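BH1478 protein (Bacillus halodurans, PDB 2QUP) is of unknown function but folds as an up-and-down bundle of four long helices and belongs to the DUF327 family. Local coordinates at residues Lys33-Lys38 / Ala80-Leu85; Ala45-Ile50 / Leu139-Tyr144; Arg67-Leu72 / Leu113-Ala118. All coordinates share one frame; numbering follows the deposited sequence.

Interaction 1 of 3, residues Lys33-Lys38 / Ala80-Leu85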
loop_
_atom_site.group_PDB
_atom_site.type_symbol
_atom_site.label_atom_id
_atom_site.label_comp_id
_atom_site.label_asym_id
_atom_site.label_seq_id
_atom_site.Cartn_x
_atom_site.Cartn_y
_atom_site.Cartn_z
ATOM N N LYS A 33 15.150 13.375 9.043
ATOM C CA LYS A 33 15.159 11.982 9.461
ATOM C C LYS A 33 13.953 11.621 10.315
ATOM O O LYS A 33 13.399 10.531 10.192
ATOM C CB LYS A 33 16.451 11.651 10.202
ATOM C CG LYS A 33 17.437 10.860 9.358
ATOM C CD LYS A 33 18.879 11.153 9.752
ATOM C CE LYS A 33 19.830 10.077 9.229
ATOM N NZ LYS A 33 20.998 10.668 8.517
ATOM N N GLN A 34 13.559 12.551 11.172
ATOM C CA GLN A 34 12.438 12.367 12.075
ATOM C C GLN A 34 11.138 12.418 11.302
ATOM O O GLN A 34 10.202 11.690 11.617
ATOM C CB GLN A 34 12.435 13.489 13.103
ATOM C CG GLN A 34 13.367 13.272 14.270
ATOM C CD GLN A 34 13.190 14.326 15.347
ATOM O OE1 GLN A 34 12.397 15.264 15.198
ATOM N NE2 GLN A 34 13.929 14.176 16.445
ATOM N N ARG A 35 11.094 13.299 10.303
ATOM C CA ARG A 35 9.973 13.395 9.382
ATOM C C ARG A 35 9.743 12.075 8.649
ATOM O O ARG A 35 8.602 11.605 8.556
ATOM C CB ARG A 35 10.196 14.524 8.384
ATOM C CG ARG A 35 9.006 14.776 7.494
ATOM C CD ARG A 35 9.386 15.500 6.236
ATOM N NE ARG A 35 8.201 15.821 5.451
ATOM C CZ ARG A 35 8.217 16.501 4.309
ATOM N NH1 ARG A 35 9.360 16.940 3.794
ATOM N NH2 ARG A 35 7.079 16.741 3.678
ATOM N N ASP A 36 10.833 11.475 8.164
ATOM C CA ASP A 36 10.791 10.191 7.464
ATOM C C ASP A 36 10.327 9.087 8.395
ATOM O O ASP A 36 9.562 8.214 7.994
ATOM C CB ASP A 36 12.167 9.834 6.890
ATOM C CG ASP A 36 12.643 10.821 5.824
ATOM O OD1 ASP A 36 13.836 10.773 5.467
ATOM O OD2 ASP A 36 11.838 11.647 5.342
ATOM N N GLU A 37 10.792 9.149 9.638
ATOM C CA GLU A 37 10.465 8.164 10.662
ATOM C C GLU A 37 8.979 8.155 11.004
ATOM O O GLU A 37 8.359 7.092 11.070
ATOM C CB GLU A 37 11.266 8.450 11.923
ATOM C CG GLU A 37 12.083 7.286 12.424
ATOM C CD GLU A 37 13.311 7.745 13.188
ATOM O OE1 GLU A 37 13.150 8.432 14.225
ATOM O OE2 GLU A 37 14.436 7.426 12.744
ATOM N N LYS A 38 8.428 9.346 11.219
ATOM C CA LYS A 38 7.017 9.520 11.542
ATOM C C LYS A 38 6.136 9.122 10.385
ATOM O O LYS A 38 5.103 8.519 10.589
ATOM C CB LYS A 38 6.715 10.971 11.936
ATOM C CG LYS A 38 7.190 11.338 13.332
ATOM C CD LYS A 38 6.717 12.729 13.733
ATOM C CE LYS A 38 7.681 13.385 14.731
ATOM N NZ LYS A 38 7.025 14.431 15.574
ATOM N N ALA A 80 2.959 6.513 0.631
ATOM C CA ALA A 80 4.161 5.742 0.373
ATOM C C ALA A 80 5.003 6.269 -0.784
ATOM O O ALA A 80 6.236 6.274 -0.683
ATOM C CB ALA A 80 3.823 4.288 0.150
ATOM N N VAL A 81 4.355 6.696 -1.872
ATOM C CA VAL A 81 5.055 7.380 -2.987
ATOM C C VAL A 81 5.748 8.649 -2.510
ATOM O O VAL A 81 6.896 8.889 -2.848
ATOM C CB VAL A 81 4.130 7.719 -4.193
ATOM C CG1 VAL A 81 4.913 8.443 -5.304
ATOM C CG2 VAL A 81 3.528 6.478 -4.790
ATOM N N GLU A 82 5.047 9.446 -1.712
ATOM C CA GLU A 82 5.604 10.681 -1.170
ATOM C C GLU A 82 6.838 10.428 -0.315
ATOM O O GLU A 82 7.846 11.111 -0.487
ATOM C CB GLU A 82 4.553 11.442 -0.371
ATOM C CG GLU A 82 4.887 12.907 -0.185
ATOM C CD GLU A 82 4.171 13.521 0.992
ATOM O OE1 GLU A 82 4.368 14.730 1.232
ATOM O OE2 GLU A 82 3.412 12.799 1.677
ATOM N N LEU A 83 6.768 9.435 0.576
ATOM C CA LEU A 83 7.946 8.971 1.316
ATOM C C LEU A 83 9.055 8.378 0.435
ATOM O O LEU A 83 10.215 8.763 0.572
ATOM C CB LEU A 83 7.554 7.985 2.424
ATOM C CG LEU A 83 8.672 7.510 3.360
ATOM C CD1 LEU A 83 9.304 8.681 4.130
ATOM C CD2 LEU A 83 8.182 6.424 4.307
ATOM N N GLY A 84 8.697 7.446 -0.450
ATOM C CA GLY A 84 9.627 6.869 -1.423
ATOM C C GLY A 84 10.489 7.839 -2.215
ATOM O O GLY A 84 11.709 7.664 -2.305
ATOM N N LEU A 85 9.844 8.862 -2.770
ATOM C CA LEU A 85 10.515 9.884 -3.558
ATOM C C LEU A 85 11.431 10.757 -2.714
ATOM O O LEU A 85 12.450 11.229 -3.214
ATOM C CB LEU A 85 9.504 10.765 -4.314
ATOM C CG LEU A 85 8.611 10.145 -5.401
ATOM C CD1 LEU A 85 7.611 11.176 -5.884
ATOM C CD2 LEU A 85 9.415 9.573 -6.589
#
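A trans chi1 (-175°) swings CG of Leu-83 away from its own backbone N, so that the side chain reaches across to the helix turn at Asp-36, and chi2 of 61° sets CD1 as the atom that makes the contact. This methyl lies against backbone and side chain alike: Leu-83 CD1 is 3.9 Å from Asp-36 O, 4.0 Å from Asp-36 CA and 4.1 Å from Asp-36 CB. Only van der Waals packing is involved here, and the CA atoms of Asp-36 and Leu-83 are the nearest CA pair between the two segments, at 6.9 Å.

The carboxylate of Asp-36 passes the same methyl, but its polar work is done with other residues: OD1 forms a salt bridge with Arg-90 and OD2 one with Arg-86. A second, looser pairing lies at the exposed margin, where the extended chains of Arg-35 and Glu-82 meet roughly at right angles. Arg-35 NH2 is 4.2 Å from Glu-82 OE1, the guanidinium and carboxylate planes are 89° apart, and no N-H points at the oxygen. Any attraction should therefore be electrostatic at long range rather than a salt bridge.

The contact joins helix 27-60 to helix 63-88 well out from the chain's centre. On its inner side Leu-83 also packs on Ala-39 and Leu-43 of helix 27-60 and on Tyr-144 of helix 126-144.

Interaction 2 of 3, residues Ala45-Ile50 / Leu139-Tyr144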
loop_
_atom_site.group_PDB
_atom_site.type_symbol
_atom_site.label_atom_id
_atom_site.label_comp_id
_atom_site.label_asym_id
_atom_site.label_seq_id
_atom_site.Cartn_x
_atom_site.Cartn_y
_atom_site.Cartn_z
ATOM N N ALA A 45 0.861 1.989 10.692
ATOM C CA ALA A 45 -0.480 2.057 11.278
ATOM C C ALA A 45 -1.576 1.854 10.230
ATOM O O ALA A 45 -2.529 1.133 10.467
ATOM C CB ALA A 45 -0.666 3.402 12.020
ATOM N N LEU A 46 -1.416 2.492 9.073
ATOM C CA LEU A 46 -2.291 2.287 7.927
ATOM C C LEU A 46 -2.262 0.851 7.398
ATOM O O LEU A 46 -3.286 0.305 7.033
ATOM C CB LEU A 46 -1.871 3.241 6.817
ATOM C CG LEU A 46 -2.839 3.638 5.719
ATOM C CD1 LEU A 46 -4.285 3.805 6.252
ATOM C CD2 LEU A 46 -2.345 4.921 5.123
ATOM N N MET A 47 -1.087 0.246 7.351
ATOM C CA MET A 47 -0.953 -1.142 6.892
ATOM C C MET A 47 -1.660 -2.146 7.834
ATOM O O MET A 47 -2.132 -3.204 7.395
ATOM C CB MET A 47 0.528 -1.463 6.745
ATOM C CG MET A 47 0.881 -2.797 6.091
ATOM S SD MET A 47 -0.078 -3.238 4.631
ATOM C CE MET A 47 0.672 -2.201 3.394
ATOM N N SER A 48 -1.716 -1.806 9.120
ATOM C CA SER A 48 -2.435 -2.604 10.107
ATOM C C SER A 48 -3.930 -2.632 9.789
ATOM O O SER A 48 -4.541 -3.707 9.748
ATOM C CB SER A 48 -2.192 -2.064 11.525
ATOM O OG SER A 48 -0.943 -2.504 12.037
ATOM N N LYS A 49 -4.508 -1.448 9.564
ATOM C CA LYS A 49 -5.868 -1.293 9.035
ATOM C C LYS A 49 -6.065 -2.045 7.718
ATOM O O LYS A 49 -6.995 -2.823 7.567
ATOM C CB LYS A 49 -6.154 0.174 8.804
ATOM C CG LYS A 49 -6.294 0.954 10.091
ATOM C CD LYS A 49 -6.510 2.427 9.773
ATOM C CE LYS A 49 -6.910 3.182 11.012
ATOM N NZ LYS A 49 -5.705 3.690 11.698
ATOM N N ILE A 50 -5.160 -1.834 6.782
ATOM C CA ILE A 50 -5.213 -2.522 5.492
ATOM C C ILE A 50 -5.225 -4.044 5.646
ATOM O O ILE A 50 -5.998 -4.720 4.967
ATOM C CB ILE A 50 -4.083 -2.038 4.552
ATOM C CG1 ILE A 50 -4.301 -0.575 4.153
ATOM C CG2 ILE A 50 -4.055 -2.813 3.266
ATOM C CD1 ILE A 50 -3.119 -0.004 3.401
ATOM N N LEU A 139 3.351 -5.774 -3.014
ATOM C CA LEU A 139 3.670 -4.602 -3.808
ATOM C C LEU A 139 3.703 -3.320 -2.944
ATOM O O LEU A 139 4.617 -2.494 -3.074
ATOM C CB LEU A 139 2.691 -4.478 -4.970
ATOM C CG LEU A 139 2.714 -5.661 -5.959
ATOM C CD1 LEU A 139 1.511 -5.642 -6.886
ATOM C CD2 LEU A 139 3.987 -5.648 -6.755
ATOM N N LEU A 140 2.737 -3.170 -2.056
ATOM C CA LEU A 140 2.581 -1.902 -1.299
ATOM C C LEU A 140 3.768 -1.517 -0.437
ATOM O O LEU A 140 4.157 -0.330 -0.333
ATOM C CB LEU A 140 1.349 -1.977 -0.402
ATOM C CG LEU A 140 -0.043 -1.719 -0.992
ATOM C CD1 LEU A 140 -1.072 -1.856 0.106
ATOM C CD2 LEU A 140 -0.178 -0.365 -1.680
ATOM N N ILE A 141 4.317 -2.513 0.245
ATOM C CA ILE A 141 5.432 -2.256 1.153
ATOM C C ILE A 141 6.722 -1.922 0.386
ATOM O O ILE A 141 7.626 -1.294 0.923
ATOM C CB ILE A 141 5.641 -3.418 2.170
ATOM C CG1 ILE A 141 5.880 -4.742 1.446
ATOM C CG2 ILE A 141 4.451 -3.554 3.121
ATOM C CD1 ILE A 141 6.192 -5.902 2.370
ATOM N N ASN A 142 6.799 -2.350 -0.873
ATOM C CA ASN A 142 7.936 -2.023 -1.729
ATOM C C ASN A 142 7.908 -0.623 -2.344
ATOM O O ASN A 142 8.860 -0.242 -3.020
ATOM C CB ASN A 142 8.037 -3.011 -2.867
ATOM C CG ASN A 142 8.330 -4.412 -2.405
ATOM O OD1 ASN A 142 8.935 -4.629 -1.363
ATOM N ND2 ASN A 142 7.911 -5.380 -3.200
ATOM N N ILE A 143 6.817 0.119 -2.152
ATOM C CA ILE A 143 6.669 1.439 -2.781
ATOM C C ILE A 143 7.726 2.359 -2.232
ATOM O O ILE A 143 8.482 2.965 -2.996
ATOM C CB ILE A 143 5.241 2.083 -2.622
ATOM C CG1 ILE A 143 4.233 1.394 -3.550
ATOM C CG2 ILE A 143 5.274 3.526 -3.109
ATOM C CD1 ILE A 143 2.760 1.603 -3.184
ATOM N N TYR A 144 7.794 2.453 -0.910
ATOM C CA TYR A 144 8.544 3.539 -0.302
ATOM C C TYR A 144 10.032 3.219 -0.285
ATOM O O TYR A 144 10.864 4.085 -0.572
ATOM C CB TYR A 144 8.008 3.897 1.085
ATOM C CG TYR A 144 7.988 2.747 2.060
ATOM C CD1 TYR A 144 9.112 2.441 2.826
ATOM C CD2 TYR A 144 6.848 1.959 2.215
ATOM C CE1 TYR A 144 9.115 1.381 3.703
ATOM C CE2 TYR A 144 6.839 0.901 3.102
ATOM C CZ TYR A 144 7.979 0.621 3.842
ATOM O OH TYR A 144 7.992 -0.426 4.726
#
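Segments 45-50 and 139-144, carrying Met-47 and Leu-140 toward each other, run antiparallel at 168° with their axes 12.2 Å apart at closest approach. They belong to the first and last helices of an up-and-down four-helix bundle. At this separation the backbones do not meet, the nearest CA atoms being those of Met-47 and Ile-141 at 8.7 Å, and long apolar side chains bridge the interval.

Met-47 spans most of it. Its chain leaves with CG anti to the backbone N and then bends at chi2 and chi3 (43° and 77°), which presents the terminal methyl to the opposite helix. Met-47 CE rests against two atoms of Leu-140, 3.7 Å from Leu-140 CD1 and 3.9 Å from Leu-140 CB. Ile-50 approaches the same leucine methyl from one turn along, less closely, with Ile-50 CD1 4.3 Å from Leu-140 CD1.

The site is a buried part of the bundle core near the chain's centre. Phe-76 of helix 63-88 packs on both Met-47 and Ile-50, while Val-77 touches Leu-140. Toward the more exposed margin, the branch methyl of Ile-141 completes the cluster, with Ile-141 CG2 4.0 Å from Met-47 CE.

Interaction 3 of 3, residues Arg67-Leu72 / Leu113-Ala118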
loop_
_atom_site.group_PDB
_atom_site.type_symbol
_atom_site.label_atom_id
_atom_site.label_comp_id
_atom_site.label_asym_id
_atom_site.label_seq_id
_atom_site.Cartn_x
_atom_site.Cartn_y
_atom_site.Cartn_z
ATOM N N ARG A 67 -15.006 -1.393 -1.142
ATOM C CA ARG A 67 -14.937 0.057 -1.059
ATOM C C ARG A 67 -13.982 0.492 0.061
ATOM O O ARG A 67 -13.071 1.293 -0.180
ATOM C CB ARG A 67 -16.333 0.650 -0.832
ATOM C CG ARG A 67 -17.118 1.010 -2.101
ATOM C CD ARG A 67 -18.652 1.125 -1.870
ATOM N NE ARG A 67 -19.012 1.657 -0.553
ATOM C CZ ARG A 67 -20.035 1.229 0.190
ATOM N NH1 ARG A 67 -20.839 0.264 -0.237
ATOM N NH2 ARG A 67 -20.267 1.785 1.369
ATOM N N LYS A 68 -14.170 -0.048 1.267
ATOM C CA LYS A 68 -13.351 0.339 2.417
ATOM C C LYS A 68 -11.877 -0.058 2.230
ATOM O O LYS A 68 -10.984 0.701 2.571
ATOM C CB LYS A 68 -13.929 -0.206 3.733
ATOM C CG LYS A 68 -13.053 0.078 4.950
ATOM C CD LYS A 68 -13.814 0.231 6.257
ATOM C CE LYS A 68 -12.853 0.571 7.388
ATOM N NZ LYS A 68 -11.986 1.721 7.016
ATOM N N TYR A 69 -11.646 -1.233 1.657
ATOM C CA TYR A 69 -10.300 -1.740 1.332
ATOM C C TYR A 69 -9.529 -0.817 0.383
ATOM O O TYR A 69 -8.414 -0.372 0.688
ATOM C CB TYR A 69 -10.422 -3.129 0.674
ATOM C CG TYR A 69 -9.075 -3.738 0.348
ATOM C CD1 TYR A 69 -8.232 -4.185 1.363
ATOM C CD2 TYR A 69 -8.629 -3.842 -0.971
ATOM C CE1 TYR A 69 -6.988 -4.735 1.076
ATOM C CE2 TYR A 69 -7.378 -4.378 -1.267
ATOM C CZ TYR A 69 -6.572 -4.831 -0.238
ATOM O OH TYR A 69 -5.346 -5.370 -0.525
ATOM N N LYS A 70 -10.149 -0.517 -0.756
ATOM C CA LYS A 70 -9.521 0.294 -1.783
ATOM C C LYS A 70 -9.357 1.739 -1.330
ATOM O O LYS A 70 -8.430 2.388 -1.765
ATOM C CB LYS A 70 -10.292 0.200 -3.097
ATOM C CG LYS A 70 -10.209 -1.201 -3.727
ATOM C CD LYS A 70 -11.184 -1.396 -4.864
ATOM C CE LYS A 70 -11.067 -0.359 -5.960
ATOM N NZ LYS A 70 -11.900 -0.810 -7.109
ATOM N N GLU A 71 -10.216 2.221 -0.437
ATOM C CA GLU A 71 -10.000 3.570 0.075
ATOM C C GLU A 71 -8.794 3.660 1.006
ATOM O O GLU A 71 -8.126 4.691 1.041
ATOM C CB GLU A 71 -11.271 4.171 0.679
ATOM C CG GLU A 71 -12.225 4.773 -0.384
ATOM C CD GLU A 71 -11.796 6.161 -0.871
ATOM O OE1 GLU A 71 -11.267 6.271 -2.000
ATOM O OE2 GLU A 71 -11.989 7.144 -0.123
ATOM N N LEU A 72 -8.492 2.576 1.716
ATOM C CA LEU A 72 -7.305 2.500 2.532
ATOM C C LEU A 72 -6.058 2.336 1.663
ATOM O O LEU A 72 -5.039 2.983 1.906
ATOM C CB LEU A 72 -7.438 1.351 3.540
ATOM C CG LEU A 72 -8.416 1.497 4.700
ATOM C CD1 LEU A 72 -8.404 0.221 5.498
ATOM C CD2 LEU A 72 -8.025 2.671 5.607
ATOM N N LEU A 113 -7.771 -3.549 -9.857
ATOM C CA LEU A 113 -8.823 -3.714 -10.863
ATOM C C LEU A 113 -9.173 -5.190 -11.005
ATOM O O LEU A 113 -10.334 -5.533 -11.162
ATOM C CB LEU A 113 -8.371 -3.150 -12.213
ATOM C CG LEU A 113 -8.200 -1.632 -12.349
ATOM C CD1 LEU A 113 -7.471 -1.280 -13.662
ATOM C CD2 LEU A 113 -9.538 -0.928 -12.272
ATOM N N ASP A 114 -8.168 -6.055 -10.915
ATOM C CA ASP A 114 -8.372 -7.509 -11.019
ATOM C C ASP A 114 -9.094 -8.098 -9.815
ATOM O O ASP A 114 -9.772 -9.139 -9.903
ATOM C CB ASP A 114 -7.028 -8.213 -11.172
ATOM C CG ASP A 114 -6.462 -8.088 -12.564
ATOM O OD1 ASP A 114 -5.327 -8.556 -12.760
ATOM O OD2 ASP A 114 -7.145 -7.531 -13.457
ATOM N N LEU A 115 -8.915 -7.427 -8.692
ATOM C CA LEU A 115 -9.565 -7.774 -7.450
ATOM C C LEU A 115 -11.042 -7.405 -7.481
ATOM O O LEU A 115 -11.879 -8.228 -7.137
ATOM C CB LEU A 115 -8.874 -7.052 -6.277
ATOM C CG LEU A 115 -9.463 -7.238 -4.881
ATOM C CD1 LEU A 115 -9.312 -8.682 -4.408
ATOM C CD2 LEU A 115 -8.789 -6.300 -3.908
ATOM N N THR A 116 -11.342 -6.160 -7.868
ATOM C CA THR A 116 -12.695 -5.726 -8.164
ATOM C C THR A 116 -13.481 -6.712 -9.006
ATOM O O THR A 116 -14.596 -7.079 -8.660
ATOM C CB THR A 116 -12.712 -4.346 -8.788
ATOM O OG1 THR A 116 -11.907 -3.480 -7.986
ATOM C CG2 THR A 116 -14.125 -3.791 -8.791
ATOM N N ASP A 117 -12.863 -7.181 -10.075
ATOM C CA ASP A 117 -13.458 -8.175 -10.933
ATOM C C ASP A 117 -13.805 -9.458 -10.206
ATOM O O ASP A 117 -14.897 -10.009 -10.381
ATOM C CB ASP A 117 -12.509 -8.470 -12.076
ATOM C CG ASP A 117 -13.180 -8.359 -13.401
ATOM O OD1 ASP A 117 -13.603 -7.234 -13.769
ATOM O OD2 ASP A 117 -13.308 -9.411 -14.063
ATOM N N ALA A 118 -12.870 -9.925 -9.387
ATOM C CA ALA A 118 -12.990 -11.211 -8.716
ATOM C C ALA A 118 -14.088 -11.154 -7.654
ATOM O O ALA A 118 -14.808 -12.123 -7.432
ATOM C CB ALA A 118 -11.669 -11.581 -8.089
#
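Lys-70 and Thr-116 form the polar half of this contact, and Tyr-69 and Leu-115 the apolar half. The lysine chain starts with CG beside the backbone N, runs extended through chi2 and then turns at chi3 (55°), a single bend that brings the ammonium group to the threonine hydroxyl. Lys-70 NZ donates a hydrogen bond to Thr-116 OG1 at 2.8 Å, with the two side chains meeting at about a right angle. Thr-116 CB is 4.0 Å and Thr-116 CG2 4.1 Å from Lys-70 NZ, so OG1 is the nearest threonine atom to the ammonium.

The rotamer of Thr-116 suits this role. OG1 lies beside the backbone N, anti to the carbonyl carbon, and is hydrogen-bonded to Leu-112 O one turn earlier in its own helix. Since that carbonyl can only accept, the hydroxyl proton is turned to it and OG1 receives the lysine's N-H. Lys-70 NZ also bonds O3 of a glycerol, probably carried over from crystallisation.

Beside this bond, trans chi1 values, -178° for Tyr-69 and 177° for Leu-115, extend both side chains into the gap between the helices. There they meet about perpendicularly, and a single methyl does the touching: Leu-115 CD2 is 3.6 Å from Tyr-69 CE2 and 3.8 Å from Tyr-69 CD2. It comes obliquely to the CD2-CE2 bond of the ring. The CA atoms of Lys-70 and Thr-116 remain 9.3 Å apart, so side chains alone span the interface.

Helix 63-88 and helix 98-120 are joined here. Inward, Tyr-69 also packs on Val-133 and Ile-136 of helix 126-144 and on Gln-53 of helix 27-60, while Leu-115 rests on Met-132 of the same helix 126-144.

How the interactions relate
Helix 27-60 serves interactions 1 and 2, and helix 63-88 interactions 1 and 3, so the three contacts tie all four helices together. Interaction 2, whose centre lies about 4 Å from that of the chain, is the buried core contact and wholly apolar. Interactions 1 and 3 are only partly buried; they lie on opposite sides of the chain's centre, their own centres about 25 Å apart, and both mix a buried leucine with charged groups at the margin. Only interaction 3 has a hydrogen bond between its segments. The central contact touches both others: Ala-80 O is 3.5 Å from Tyr-144 CB, and Ile-50 CG1 is 3.7 Å from Leu-72 CB, making the packing continuous along the bundle.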